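Disulfide bond protein A (Staphylococcus aureus, PDB 3BCI) probably catalyses disulfide formation in folding proteins, as a thiol-disulfide oxidoreductase of the DsbA subfamily within the thioredoxin family. Local coordinates at residues V15-D20 with V47-V52. Numbering follows the deposited sequence.
Sequences VVVYGD and VEYQFV
Val17 sits across from Phe51, and Val16 across from Gln50, in the parallel strand pair of a thioredoxin-fold beta-alpha-beta unit, whose connecting helix 24-42 starts at the redox-active pair Cys23 and Cys26, free thiols in this structure and able to close into a disulfide. Five backbone hydrogen bonds form the ladder, beginning with Val15 N to Glu48 O at 2.7 Å, and side chains alternate between two faces. On the face of Val16 and Tyr18, Val52 has CG1 anti to the backbone N (chi1 -179°), which leaves CG2 beside that N and 3.7 Å from Val16 CG1. The Tyr18 ring lies alongside Val52 with its CD1-CE1 side, CD1 coming within 3.5 Å of Val52 CB. Val16 CG1 also lies over one face of this ring, toward its rim, so the two valines and the tyrosine form one apolar cluster, continued by Ile141 of helix 130-144. The extended Gln50 runs beside Val16 and brings OE1 to 4.0 Å from Val16 CG2.

The other face carries two aromatic rings. Val17 divides its methyls between them: CG2 meets the edge of the Tyr49 ring in its plane, 3.9 Å from CE1, while CG1 approaches Phe51 CD1. Tyr49 OH reaches beyond the strands to hydrogen-bond Gln83 OE1 of helix 79-88, a helix that packs against both rings. Phe51 CG is also anti to its backbone N (chi1 180°), and the far end of its ring reaches the chain where the first strand gives way to loop. There CZ lies 4.0 Å from Gly19 C and 3.9 Å from Asp20 N.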
ATOM      1  N   VAL A  15      -1.990  10.144  -7.319  1.00 21.36           N
ATOM      2  CA  VAL A  15      -1.339   8.964  -7.879  1.00 22.62           C
ATOM      3  C   VAL A  15      -1.902   7.722  -7.189  1.00 26.84           C
ATOM      4  O   VAL A  15      -1.802   7.578  -5.967  1.00 24.56           O
ATOM      5  CB  VAL A  15       0.189   9.013  -7.667  1.00 25.90           C
ATOM      6  CG1 VAL A  15       0.835   7.750  -8.226  1.00 16.26           C
ATOM      7  CG2 VAL A  15       0.769  10.261  -8.339  1.00 23.95           C
ATOM      8  N   VAL A  16      -2.499   6.830  -7.974  1.00 22.65           N
ATOM      9  CA  VAL A  16      -3.082   5.610  -7.430  1.00 19.81           C
ATOM     10  C   VAL A  16      -2.369   4.378  -7.972  1.00 23.02           C
ATOM     11  O   VAL A  16      -2.179   4.235  -9.185  1.00 24.32           O
ATOM     12  CB  VAL A  16      -4.580   5.478  -7.790  1.00 24.24           C
ATOM     13  CG1 VAL A  16      -5.156   4.213  -7.150  1.00 25.47           C
ATOM     14  CG2 VAL A  16      -5.345   6.710  -7.330  1.00 28.10           C
ATOM     15  N   VAL A  17      -1.969   3.496  -7.065  1.00 22.02           N
ATOM     16  CA  VAL A  17      -1.305   2.257  -7.446  1.00 21.67           C
ATOM     17  C   VAL A  17      -2.176   1.116  -6.935  1.00 23.54           C
ATOM     18  O   VAL A  17      -2.519   1.071  -5.753  1.00 22.05           O
ATOM     19  CB  VAL A  17       0.110   2.138  -6.823  1.00 25.05           C
ATOM     20  CG1 VAL A  17       0.669   0.716  -7.030  1.00 22.90           C
ATOM     21  CG2 VAL A  17       1.047   3.149  -7.475  1.00 21.89           C
ATOM     22  N   TYR A  18      -2.551   0.221  -7.843  1.00 22.25           N
ATOM     23  CA  TYR A  18      -3.372  -0.939  -7.507  1.00 22.98           C
ATOM     24  C   TYR A  18      -2.459  -2.142  -7.364  1.00 24.45           C
ATOM     25  O   TYR A  18      -1.592  -2.367  -8.207  1.00 26.72           O
ATOM     26  CB  TYR A  18      -4.392  -1.200  -8.618  1.00 21.35           C
ATOM     27  CG  TYR A  18      -5.489  -0.166  -8.703  1.00 27.89           C
ATOM     28  CD1 TYR A  18      -6.638  -0.275  -7.918  1.00 24.06           C
ATOM     29  CD2 TYR A  18      -5.391   0.910  -9.586  1.00 23.45           C
ATOM     30  CE1 TYR A  18      -7.666   0.655  -8.016  1.00 26.40           C
ATOM     31  CE2 TYR A  18      -6.411   1.850  -9.692  1.00 31.34           C
ATOM     32  CZ  TYR A  18      -7.547   1.715  -8.908  1.00 27.90           C
ATOM     33  OH  TYR A  18      -8.577   2.614  -9.042  1.00 28.06           O
ATOM     34  N   GLY A  19      -2.644  -2.914  -6.299  1.00 24.83           N
ATOM     35  CA  GLY A  19      -1.808  -4.081  -6.106  1.00 25.98           C
ATOM     36  C   GLY A  19      -2.190  -4.974  -4.943  1.00 22.17           C
ATOM     37  O   GLY A  19      -3.334  -4.989  -4.493  1.00 28.77           O
ATOM     38  N   ASP A  20      -1.209  -5.723  -4.460  1.00 25.15           N
ATOM     39  CA  ASP A  20      -1.395  -6.650  -3.349  1.00 23.45           C
ATOM     40  C   ASP A  20       0.001  -6.899  -2.790  1.00 25.92           C
ATOM     41  O   ASP A  20       0.949  -7.064  -3.557  1.00 23.39           O
ATOM     42  CB  ASP A  20      -2.002  -7.965  -3.864  1.00 24.49           C
ATOM     43  CG  ASP A  20      -2.395  -8.915  -2.742  1.00 27.28           C
ATOM     44  OD1 ASP A  20      -1.610  -9.071  -1.786  1.00 28.98           O
ATOM     45  OD2 ASP A  20      -3.488  -9.513  -2.822  1.00 30.62           O
ATOM     46  N   VAL A  47       2.059  15.454  -4.481  1.00 26.75           N
ATOM     47  CA  VAL A  47       0.918  14.673  -4.950  1.00 22.99           C
ATOM     48  C   VAL A  47       0.312  13.913  -3.788  1.00 25.57           C
ATOM     49  O   VAL A  47       0.899  13.837  -2.710  1.00 27.94           O
ATOM     50  CB  VAL A  47       1.328  13.627  -6.012  1.00 26.01           C
ATOM     51  CG1 VAL A  47       2.115  14.295  -7.133  1.00 26.21           C
ATOM     52  CG2 VAL A  47       2.155  12.514  -5.361  1.00 22.35           C
ATOM     53  N   GLU A  48      -0.878  13.374  -4.009  1.00 27.18           N
ATOM     54  CA  GLU A  48      -1.541  12.547  -3.014  1.00 28.83           C
ATOM     55  C   GLU A  48      -1.273  11.140  -3.535  1.00 30.63           C
ATOM     56  O   GLU A  48      -1.444  10.876  -4.728  1.00 25.92           O
ATOM     57  CB  GLU A  48      -3.047  12.807  -2.999  1.00 31.95           C
ATOM     58  CG  GLU A  48      -3.427  14.223  -2.605  1.00 56.74           C
ATOM     59  CD  GLU A  48      -3.384  14.444  -1.107  1.00 62.17           C
ATOM     60  OE1 GLU A  48      -2.534  13.824  -0.430  1.00 69.87           O
ATOM     61  OE2 GLU A  48      -4.196  15.250  -0.607  1.00 71.04           O
ATOM     62  N   TYR A  49      -0.818  10.251  -2.658  1.00 27.10           N
ATOM     63  CA  TYR A  49      -0.544   8.874  -3.048  1.00 26.42           C
ATOM     64  C   TYR A  49      -1.570   7.967  -2.392  1.00 28.33           C
ATOM     65  O   TYR A  49      -1.897   8.137  -1.215  1.00 24.03           O
ATOM     66  CB  TYR A  49       0.864   8.454  -2.606  1.00 24.00           C
ATOM     67  CG  TYR A  49       1.124   6.967  -2.722  1.00 23.41           C
ATOM     68  CD1 TYR A  49       1.157   6.330  -3.967  1.00 27.51           C
ATOM     69  CD2 TYR A  49       1.313   6.187  -1.581  1.00 22.26           C
ATOM     70  CE1 TYR A  49       1.374   4.945  -4.065  1.00 24.57           C
ATOM     71  CE2 TYR A  49       1.527   4.815  -1.668  1.00 25.24           C
ATOM     72  CZ  TYR A  49       1.558   4.201  -2.906  1.00 25.88           C
ATOM     73  OH  TYR A  49       1.784   2.845  -2.978  1.00 29.04           O
ATOM     74  N   GLN A  50      -2.090   7.019  -3.164  1.00 21.63           N
ATOM     75  CA  GLN A  50      -3.063   6.068  -2.646  1.00 26.83           C
ATOM     76  C   GLN A  50      -2.755   4.675  -3.158  1.00 24.16           C
ATOM     77  O   GLN A  50      -2.569   4.469  -4.357  1.00 22.53           O
ATOM     78  CB  GLN A  50      -4.493   6.451  -3.055  1.00 21.67           C
ATOM     79  CG  GLN A  50      -5.530   5.379  -2.700  1.00 19.99           C
ATOM     80  CD  GLN A  50      -6.966   5.812  -2.972  1.00 27.70           C
ATOM     81  OE1 GLN A  50      -7.220   6.693  -3.795  1.00 28.63           O
ATOM     82  NE2 GLN A  50      -7.913   5.177  -2.288  1.00 23.84           N
ATOM     83  N   PHE A  51      -2.686   3.725  -2.235  1.00 22.96           N
ATOM     84  CA  PHE A  51      -2.428   2.334  -2.584  1.00 25.55           C
ATOM     85  C   PHE A  51      -3.750   1.605  -2.396  1.00 19.97           C
ATOM     86  O   PHE A  51      -4.341   1.656  -1.311  1.00 25.79           O
ATOM     87  CB  PHE A  51      -1.361   1.741  -1.660  1.00 24.31           C
ATOM     88  CG  PHE A  51      -1.036   0.296  -1.950  1.00 25.80           C
ATOM     89  CD1 PHE A  51      -0.399  -0.062  -3.131  1.00 26.27           C
ATOM     90  CD2 PHE A  51      -1.380  -0.706  -1.044  1.00 23.98           C
ATOM     91  CE1 PHE A  51      -0.106  -1.400  -3.408  1.00 34.02           C
ATOM     92  CE2 PHE A  51      -1.094  -2.044  -1.310  1.00 30.52           C
ATOM     93  CZ  PHE A  51      -0.457  -2.391  -2.496  1.00 32.93           C
ATOM     94  N   VAL A  52      -4.237   0.965  -3.454  1.00 18.32           N
ATOM     95  CA  VAL A  52      -5.494   0.226  -3.374  1.00 22.58           C
ATOM     96  C   VAL A  52      -5.138  -1.250  -3.461  1.00 23.34           C
ATOM     97  O   VAL A  52      -4.687  -1.726  -4.501  1.00 20.61           O
ATOM     98  CB  VAL A  52      -6.453   0.594  -4.531  1.00 29.13           C
ATOM     99  CG1 VAL A  52      -7.757  -0.180  -4.388  1.00 23.72           C
ATOM    100  CG2 VAL A  52      -6.730   2.094  -4.523  1.00 22.30           C
TER